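Local coordinates for protein dihydrodipicolinate synthase (Bacillus clausii KSM-K16, PDB 3E96) that probably catalyses the condensation that forms 4-hydroxy-tetrahydrodipicolinate in lysine biosynthesis, as a TIM-barrel lyase of the DapA family, at residues 14-19 with 47-52; 37-42 with 76-81. One frame throughout, in Å; residues are numbered along the deposited sequence.

Contact 1 of 2, residues 14-19 with 47-52; sequences TISGIP and IDVIVP
Val49 lies alongside residues 14-16, on the face of the sheet that carries Ser16: its CB lies 3.6 Å from Ile15 O, its CG1 reaches Ser16 OG, and its CG2 meets Thr14 CG2 at 3.6 Å. With CG1 anti to the backbone N (chi1 178°), the two methyls part, one to the serine and one to the threonine. Gly17 has no side chain, and the Ile47 CG2 methyl is the bump that fits against its bare backbone, 3.8 Å from Gly17 N. Ile47 CD1 touches both CG2 and CD1 of Ile15, the two side chains crossing obliquely. Further along, Ile18 and Val51 lie side by side and point the same way, Ile18 CD1 resting 3.5 Å from Val51 CB. The Pro19 ring crosses Ile50 at about a right angle, with CD against CG1, and the same CD sits close to Val51 O.

The parallel pairing is fixed by Gly17, whose N donates to Val49 O (2.8 Å) and whose O accepts from Val51 N (2.8 Å, 149° at the hydrogen). At the N-terminal end of the pair a water bridges Thr14 OG1, Ile15 O and Asp48 N. Val49 N is buried without a partner.

These are the first two strands of the TIM barrel. Ile18 and Val51 lie near Thr56 and Lys167, the predicted pyruvate-binding and Schiff-base residues. Strand 210-213 flanks residues 14-19 through Phe211 and Ser213, while helices 32-43, 64-78 and 220-231 pack against Pro19, Ile50 and Ile15 respectively.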
ATOM      1  N   THR B  14       3.089 -24.993  10.231  1.00 15.80           N
ATOM      2  CA  THR B  14       4.521 -25.144  10.428  1.00 15.36           C
ATOM      3  C   THR B  14       5.121 -23.763  10.164  1.00 15.18           C
ATOM      4  O   THR B  14       4.409 -22.763  10.222  1.00 14.85           O
ATOM      5  CB  THR B  14       5.089 -26.175   9.416  1.00 15.46           C
ATOM      6  OG1 THR B  14       6.488 -26.370   9.645  1.00 15.08           O
ATOM      7  CG2 THR B  14       4.868 -25.690   7.981  1.00 16.16           C
ATOM      8  N   ILE B  15       6.415 -23.704   9.882  1.00 15.30           N
ATOM      9  CA  ILE B  15       7.065 -22.429   9.594  1.00 15.15           C
ATOM     10  C   ILE B  15       6.919 -22.094   8.109  1.00 15.10           C
ATOM     11  O   ILE B  15       7.225 -22.922   7.250  1.00 15.76           O
ATOM     12  CB  ILE B  15       8.588 -22.478   9.891  1.00 15.55           C
ATOM     13  CG1 ILE B  15       8.841 -22.695  11.383  1.00 16.08           C
ATOM     14  CG2 ILE B  15       9.253 -21.184   9.419  1.00 15.47           C
ATOM     15  CD1 ILE B  15      10.283 -23.083  11.691  1.00 17.14           C
ATOM     16  N   SER B  16       6.439 -20.892   7.809  1.00 13.95           N
ATOM     17  CA  SER B  16       6.330 -20.444   6.426  1.00 14.53           C
ATOM     18  C   SER B  16       7.492 -19.478   6.243  1.00 14.97           C
ATOM     19  O   SER B  16       7.459 -18.358   6.758  1.00 14.38           O
ATOM     20  CB  SER B  16       5.006 -19.714   6.176  1.00 17.47           C
ATOM     21  OG  SER B  16       3.937 -20.633   6.030  1.00 19.95           O
ATOM     22  N   GLY B  17       8.530 -19.929   5.542  1.00 14.97           N
ATOM     23  CA  GLY B  17       9.692 -19.087   5.316  1.00 14.71           C
ATOM     24  C   GLY B  17       9.449 -18.111   4.184  1.00 15.32           C
ATOM     25  O   GLY B  17       8.991 -18.508   3.109  1.00 13.54           O
ATOM     26  N   ILE B  18       9.749 -16.835   4.422  1.00 13.03           N
ATOM     27  CA  ILE B  18       9.551 -15.801   3.410  1.00 12.81           C
ATOM     28  C   ILE B  18      10.934 -15.393   2.938  1.00 12.53           C
ATOM     29  O   ILE B  18      11.662 -14.705   3.650  1.00 12.33           O
ATOM     30  CB  ILE B  18       8.854 -14.549   3.987  1.00 14.12           C
ATOM     31  CG1 ILE B  18       7.766 -14.954   4.991  1.00 16.65           C
ATOM     32  CG2 ILE B  18       8.262 -13.727   2.844  1.00 14.58           C
ATOM     33  CD1 ILE B  18       6.697 -15.860   4.437  1.00 17.85           C
ATOM     34  N   PRO B  19      11.304 -15.787   1.715  1.00 12.21           N
ATOM     35  CA  PRO B  19      12.621 -15.464   1.169  1.00 11.44           C
ATOM     36  C   PRO B  19      12.785 -14.027   0.721  1.00 12.19           C
ATOM     37  O   PRO B  19      11.831 -13.388   0.280  1.00 12.51           O
ATOM     38  CB  PRO B  19      12.736 -16.422  -0.008  1.00 12.03           C
ATOM     39  CG  PRO B  19      11.324 -16.388  -0.559  1.00 11.41           C
ATOM     40  CD  PRO B  19      10.464 -16.459   0.703  1.00 11.53           C
ATOM     41  N   ILE B  47      12.829 -26.098   6.668  1.00 20.19           N
ATOM     42  CA  ILE B  47      11.633 -25.322   6.339  1.00 18.89           C
ATOM     43  C   ILE B  47      10.904 -26.005   5.183  1.00 19.04           C
ATOM     44  O   ILE B  47      11.487 -26.235   4.118  1.00 19.10           O
ATOM     45  CB  ILE B  47      11.995 -23.870   5.957  1.00 18.29           C
ATOM     46  CG1 ILE B  47      12.937 -23.275   7.010  1.00 16.44           C
ATOM     47  CG2 ILE B  47      10.731 -23.027   5.862  1.00 16.74           C
ATOM     48  CD1 ILE B  47      12.406 -23.324   8.432  1.00 16.90           C
ATOM     49  N   ASP B  48       9.629 -26.322   5.399  1.00 18.13           N
ATOM     50  CA  ASP B  48       8.835 -27.031   4.401  1.00 19.27           C
ATOM     51  C   ASP B  48       7.798 -26.207   3.645  1.00 18.39           C
ATOM     52  O   ASP B  48       7.037 -26.750   2.843  1.00 18.15           O
ATOM     53  CB  ASP B  48       8.155 -28.239   5.054  1.00 21.46           C
ATOM     54  CG  ASP B  48       9.129 -29.084   5.867  1.00 24.31           C
ATOM     55  OD1 ASP B  48      10.266 -29.303   5.398  1.00 23.73           O
ATOM     56  OD2 ASP B  48       8.757 -29.532   6.971  1.00 26.56           O
ATOM     57  N   VAL B  49       7.754 -24.907   3.914  1.00 15.82           N
ATOM     58  CA  VAL B  49       6.837 -24.005   3.226  1.00 15.21           C
ATOM     59  C   VAL B  49       7.628 -22.743   2.907  1.00 13.99           C
ATOM     60  O   VAL B  49       8.236 -22.144   3.795  1.00 14.68           O
ATOM     61  CB  VAL B  49       5.621 -23.619   4.104  1.00 15.15           C
ATOM     62  CG1 VAL B  49       4.730 -22.639   3.347  1.00 16.52           C
ATOM     63  CG2 VAL B  49       4.826 -24.864   4.482  1.00 16.06           C
ATOM     64  N   ILE B  50       7.644 -22.354   1.637  1.00 14.67           N
ATOM     65  CA  ILE B  50       8.363 -21.154   1.237  1.00 14.48           C
ATOM     66  C   ILE B  50       7.367 -20.248   0.522  1.00 15.17           C
ATOM     67  O   ILE B  50       6.516 -20.717  -0.240  1.00 15.15           O
ATOM     68  CB  ILE B  50       9.577 -21.497   0.340  1.00 15.15           C
ATOM     69  CG1 ILE B  50      10.438 -20.244   0.148  1.00 15.98           C
ATOM     70  CG2 ILE B  50       9.113 -22.090  -0.987  1.00 15.91           C
ATOM     71  CD1 ILE B  50      11.791 -20.510  -0.489  1.00 15.34           C
ATOM     72  N   VAL B  51       7.472 -18.949   0.780  1.00 13.68           N
ATOM     73  CA  VAL B  51       6.527 -17.994   0.227  1.00 13.02           C
ATOM     74  C   VAL B  51       7.118 -16.894  -0.652  1.00 13.48           C
ATOM     75  O   VAL B  51       7.359 -15.780  -0.188  1.00 13.39           O
ATOM     76  CB  VAL B  51       5.731 -17.326   1.377  1.00 14.48           C
ATOM     77  CG1 VAL B  51       4.578 -16.502   0.826  1.00 13.45           C
ATOM     78  CG2 VAL B  51       5.219 -18.393   2.334  1.00 15.00           C
ATOM     79  N   PRO B  52       7.360 -17.193  -1.936  1.00 13.10           N
ATOM     80  CA  PRO B  52       7.915 -16.161  -2.816  1.00 12.80           C
ATOM     81  C   PRO B  52       6.885 -15.038  -2.944  1.00 13.33           C
ATOM     82  O   PRO B  52       5.686 -15.263  -2.767  1.00 12.85           O
ATOM     83  CB  PRO B  52       8.137 -16.906  -4.132  1.00 12.05           C
ATOM     84  CG  PRO B  52       7.080 -17.992  -4.097  1.00 13.04           C
ATOM     85  CD  PRO B  52       7.164 -18.461  -2.657  1.00 12.41           C
TER
HETATM   86  O   HOH W   1       8.384 -25.382   7.723  1.00 18.16           O
HETATM   87  O   HOH W   2       6.438 -29.179   8.196  1.00 41.95           O

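Contact 2 of 2, residues 37-42 with 76-81; sequences ETVDRI and EYVHGR
Val39 lays its CG1 methyl against Val78 CG2, 3.5 Å away, and the same methyl reaches Tyr77 CB at 4.1 Å. Both pairs of side chains cross at about a right angle. CG1 stands anti to the backbone N (chi1 170°), which directs this branch at the end of helix 64-78.

Beside this apolar patch, Asp40 OD1 accepts from Arg81 NH2 at 2.6 Å in a salt bridge that is nearly straight, 173° at the hydrogen. The oxygen lies in the guanidinium plane, yet the carboxylate plane is turned 72° from it, and one oxygen makes the contact rather than a two-pronged pair.

Arg81 is steadied from its own side. After Val78 the chain leaves the helix through a type I' turn from Val78 to Arg81, and Val78 O takes Arg81 N at 3.0 Å and Arg81 NE at 3.3 Å from opposite faces of its carbonyl plane. NH2 adds a weak bond to Tyr77 O, and a water donates to both Asp40 OD1 and Tyr77 O.

Arg81 NH1 also pairs with Asp44, and Asp40 OD2 with Lys36. The arginine thus joins an acid of helix 32-43 to one just past its end, while bonding to Val78 O, and weakly to Tyr77 O, at the end of helix 64-78; its positive charge probably suits both the carboxylates and that C-terminal helix dipole, and the neighbouring cations should favour an ionised Asp40.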
ATOM      1  N   GLU B  37      20.480 -19.549  -3.829  1.00 17.00           N
ATOM      2  CA  GLU B  37      21.221 -19.809  -2.598  1.00 18.83           C
ATOM      3  C   GLU B  37      20.321 -19.624  -1.382  1.00 18.63           C
ATOM      4  O   GLU B  37      20.413 -20.370  -0.406  1.00 18.42           O
ATOM      5  CB  GLU B  37      22.413 -18.858  -2.482  1.00 21.37           C
ATOM      6  CG  GLU B  37      23.585 -19.200  -3.383  1.00 27.49           C
ATOM      7  CD  GLU B  37      24.637 -18.108  -3.398  1.00 30.90           C
ATOM      8  OE1 GLU B  37      24.873 -17.492  -2.337  1.00 31.32           O
ATOM      9  OE2 GLU B  37      25.237 -17.873  -4.471  1.00 34.31           O
ATOM     10  N   THR B  38      19.461 -18.615  -1.449  1.00 17.11           N
ATOM     11  CA  THR B  38      18.537 -18.311  -0.362  1.00 17.07           C
ATOM     12  C   THR B  38      17.488 -19.411  -0.245  1.00 16.91           C
ATOM     13  O   THR B  38      17.200 -19.901   0.849  1.00 16.08           O
ATOM     14  CB  THR B  38      17.837 -16.963  -0.609  1.00 18.33           C
ATOM     15  OG1 THR B  38      18.825 -15.934  -0.721  1.00 19.58           O
ATOM     16  CG2 THR B  38      16.898 -16.630   0.538  1.00 18.29           C
ATOM     17  N   VAL B  39      16.917 -19.796  -1.378  1.00 16.77           N
ATOM     18  CA  VAL B  39      15.921 -20.857  -1.398  1.00 18.04           C
ATOM     19  C   VAL B  39      16.524 -22.133  -0.814  1.00 18.60           C
ATOM     20  O   VAL B  39      15.897 -22.800   0.010  1.00 17.90           O
ATOM     21  CB  VAL B  39      15.439 -21.136  -2.834  1.00 18.57           C
ATOM     22  CG1 VAL B  39      14.595 -22.408  -2.865  1.00 19.24           C
ATOM     23  CG2 VAL B  39      14.632 -19.951  -3.347  1.00 19.80           C
ATOM     24  N   ASP B  40      17.741 -22.472  -1.242  1.00 19.41           N
ATOM     25  CA  ASP B  40      18.410 -23.673  -0.740  1.00 20.74           C
ATOM     26  C   ASP B  40      18.640 -23.607   0.767  1.00 19.83           C
ATOM     27  O   ASP B  40      18.357 -24.564   1.482  1.00 20.05           O
ATOM     28  CB  ASP B  40      19.762 -23.897  -1.436  1.00 22.59           C
ATOM     29  CG  ASP B  40      19.618 -24.310  -2.891  1.00 24.79           C
ATOM     30  OD1 ASP B  40      18.559 -24.864  -3.260  1.00 23.81           O
ATOM     31  OD2 ASP B  40      20.580 -24.097  -3.663  1.00 26.72           O
ATOM     32  N   ARG B  41      19.154 -22.482   1.253  1.00 19.89           N
ATOM     33  CA  ARG B  41      19.408 -22.344   2.684  1.00 19.38           C
ATOM     34  C   ARG B  41      18.131 -22.568   3.483  1.00 19.33           C
ATOM     35  O   ARG B  41      18.145 -23.190   4.547  1.00 18.83           O
ATOM     36  CB  ARG B  41      19.969 -20.957   3.004  1.00 19.81           C
ATOM     37  CG  ARG B  41      20.312 -20.774   4.478  1.00 21.21           C
ATOM     38  CD  ARG B  41      20.941 -19.419   4.752  1.00 20.26           C
ATOM     39  NE  ARG B  41      22.171 -19.232   3.992  1.00 23.54           N
ATOM     40  CZ  ARG B  41      22.284 -18.437   2.935  1.00 24.61           C
ATOM     41  NH1 ARG B  41      21.240 -17.741   2.506  1.00 25.40           N
ATOM     42  NH2 ARG B  41      23.446 -18.344   2.299  1.00 26.78           N
ATOM     43  N   ILE B  42      17.021 -22.062   2.960  1.00 18.71           N
ATOM     44  CA  ILE B  42      15.741 -22.205   3.634  1.00 18.56           C
ATOM     45  C   ILE B  42      15.207 -23.638   3.629  1.00 19.89           C
ATOM     46  O   ILE B  42      15.024 -24.243   4.688  1.00 19.40           O
ATOM     47  CB  ILE B  42      14.682 -21.266   2.997  1.00 17.92           C
ATOM     48  CG1 ILE B  42      15.053 -19.809   3.295  1.00 15.78           C
ATOM     49  CG2 ILE B  42      13.284 -21.606   3.519  1.00 16.61           C
ATOM     50  CD1 ILE B  42      14.170 -18.780   2.607  1.00 16.46           C
ATOM     51  N   GLU B  76      11.224 -23.968  -9.588  1.00 22.51           N
ATOM     52  CA  GLU B  76      12.373 -24.653 -10.170  1.00 23.77           C
ATOM     53  C   GLU B  76      13.441 -24.978  -9.132  1.00 23.17           C
ATOM     54  O   GLU B  76      13.902 -26.118  -9.046  1.00 22.61           O
ATOM     55  CB  GLU B  76      13.013 -23.810 -11.280  1.00 26.66           C
ATOM     56  CG  GLU B  76      14.144 -24.536 -12.018  1.00 30.52           C
ATOM     57  CD  GLU B  76      15.037 -23.602 -12.819  1.00 33.88           C
ATOM     58  OE1 GLU B  76      14.507 -22.684 -13.472  1.00 33.94           O
ATOM     59  OE2 GLU B  76      16.276 -23.795 -12.805  1.00 36.26           O
ATOM     60  N   TYR B  77      13.837 -23.980  -8.348  1.00 21.51           N
ATOM     61  CA  TYR B  77      14.879 -24.184  -7.351  1.00 22.18           C
ATOM     62  C   TYR B  77      14.479 -25.073  -6.183  1.00 23.18           C
ATOM     63  O   TYR B  77      15.333 -25.728  -5.585  1.00 22.71           O
ATOM     64  CB  TYR B  77      15.389 -22.841  -6.825  1.00 22.07           C
ATOM     65  CG  TYR B  77      15.997 -21.949  -7.891  1.00 22.43           C
ATOM     66  CD1 TYR B  77      16.747 -22.487  -8.942  1.00 23.80           C
ATOM     67  CD2 TYR B  77      15.834 -20.568  -7.842  1.00 21.52           C
ATOM     68  CE1 TYR B  77      17.313 -21.664  -9.920  1.00 23.39           C
ATOM     69  CE2 TYR B  77      16.395 -19.739  -8.809  1.00 22.23           C
ATOM     70  CZ  TYR B  77      17.130 -20.291  -9.846  1.00 22.70           C
ATOM     71  OH  TYR B  77      17.664 -19.466 -10.811  1.00 20.35           O
ATOM     72  N   VAL B  78      13.190 -25.091  -5.856  1.00 24.48           N
ATOM     73  CA  VAL B  78      12.687 -25.914  -4.758  1.00 26.22           C
ATOM     74  C   VAL B  78      12.497 -27.358  -5.216  1.00 28.79           C
ATOM     75  O   VAL B  78      12.793 -28.299  -4.481  1.00 29.26           O
ATOM     76  CB  VAL B  78      11.328 -25.381  -4.235  1.00 25.65           C
ATOM     77  CG1 VAL B  78      10.711 -26.378  -3.265  1.00 24.57           C
ATOM     78  CG2 VAL B  78      11.527 -24.034  -3.543  1.00 22.63           C
ATOM     79  N   HIS B  79      12.008 -27.510  -6.441  1.00 31.11           N
ATOM     80  CA  HIS B  79      11.736 -28.808  -7.047  1.00 33.24           C
ATOM     81  C   HIS B  79      11.218 -29.880  -6.088  1.00 33.49           C
ATOM     82  O   HIS B  79      11.866 -30.904  -5.867  1.00 34.68           O
ATOM     83  CB  HIS B  79      12.970 -29.322  -7.809  1.00 34.04           C
ATOM     84  CG  HIS B  79      14.214 -29.417  -6.984  1.00 34.91           C
ATOM     85  ND1 HIS B  79      14.342 -30.286  -5.922  1.00 37.32           N
ATOM     86  CD2 HIS B  79      15.399 -28.770  -7.083  1.00 36.07           C
ATOM     87  CE1 HIS B  79      15.552 -30.171  -5.404  1.00 37.06           C
ATOM     88  NE2 HIS B  79      16.214 -29.258  -6.090  1.00 37.38           N
ATOM     89  N   GLY B  80      10.042 -29.625  -5.518  1.00 33.53           N
ATOM     90  CA  GLY B  80       9.412 -30.580  -4.619  1.00 31.43           C
ATOM     91  C   GLY B  80       9.853 -30.659  -3.167  1.00 30.21           C
ATOM     92  O   GLY B  80       9.195 -31.329  -2.372  1.00 30.27           O
ATOM     93  N   ARG B  81      10.945 -29.992  -2.806  1.00 28.76           N
ATOM     94  CA  ARG B  81      11.436 -30.031  -1.430  1.00 26.78           C
ATOM     95  C   ARG B  81      10.551 -29.308  -0.411  1.00 26.39           C
ATOM     96  O   ARG B  81      10.721 -29.479   0.796  1.00 24.81           O
ATOM     97  CB  ARG B  81      12.853 -29.460  -1.357  1.00 28.05           C
ATOM     98  CG  ARG B  81      13.915 -30.324  -2.036  1.00 28.88           C
ATOM     99  CD  ARG B  81      15.301 -29.713  -1.884  1.00 29.16           C
ATOM    100  NE  ARG B  81      15.393 -28.399  -2.518  1.00 29.87           N
ATOM    101  CZ  ARG B  81      16.485 -27.641  -2.512  1.00 30.28           C
ATOM    102  NH1 ARG B  81      17.583 -28.063  -1.904  1.00 30.94           N
ATOM    103  NH2 ARG B  81      16.480 -26.458  -3.112  1.00 30.80           N
TER
HETATM  104  O   HOH W   3      18.299 -25.225  -5.997  1.00 31.56           O

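From the N terminus the chain runs through strand 15-17 to helix 32-43 and back to strand 49-50, where contact 1 closes the first beta-alpha-beta unit of the barrel. Helix 64-78 follows, and contact 2 closes a second loop by joining its end to helix 32-43. Because residues 37-42 lie between the two segments of contact 1, the loops cross instead of nesting. The contacts meet directly, their centres about 10 Å apart: Ile42 packs on Ile47 and Pro19, and Ile50 on Val39 and Val78. Contact 1 thus joins neighbouring strands of the barrel wall, and contact 2 joins two helices of the layer outside it.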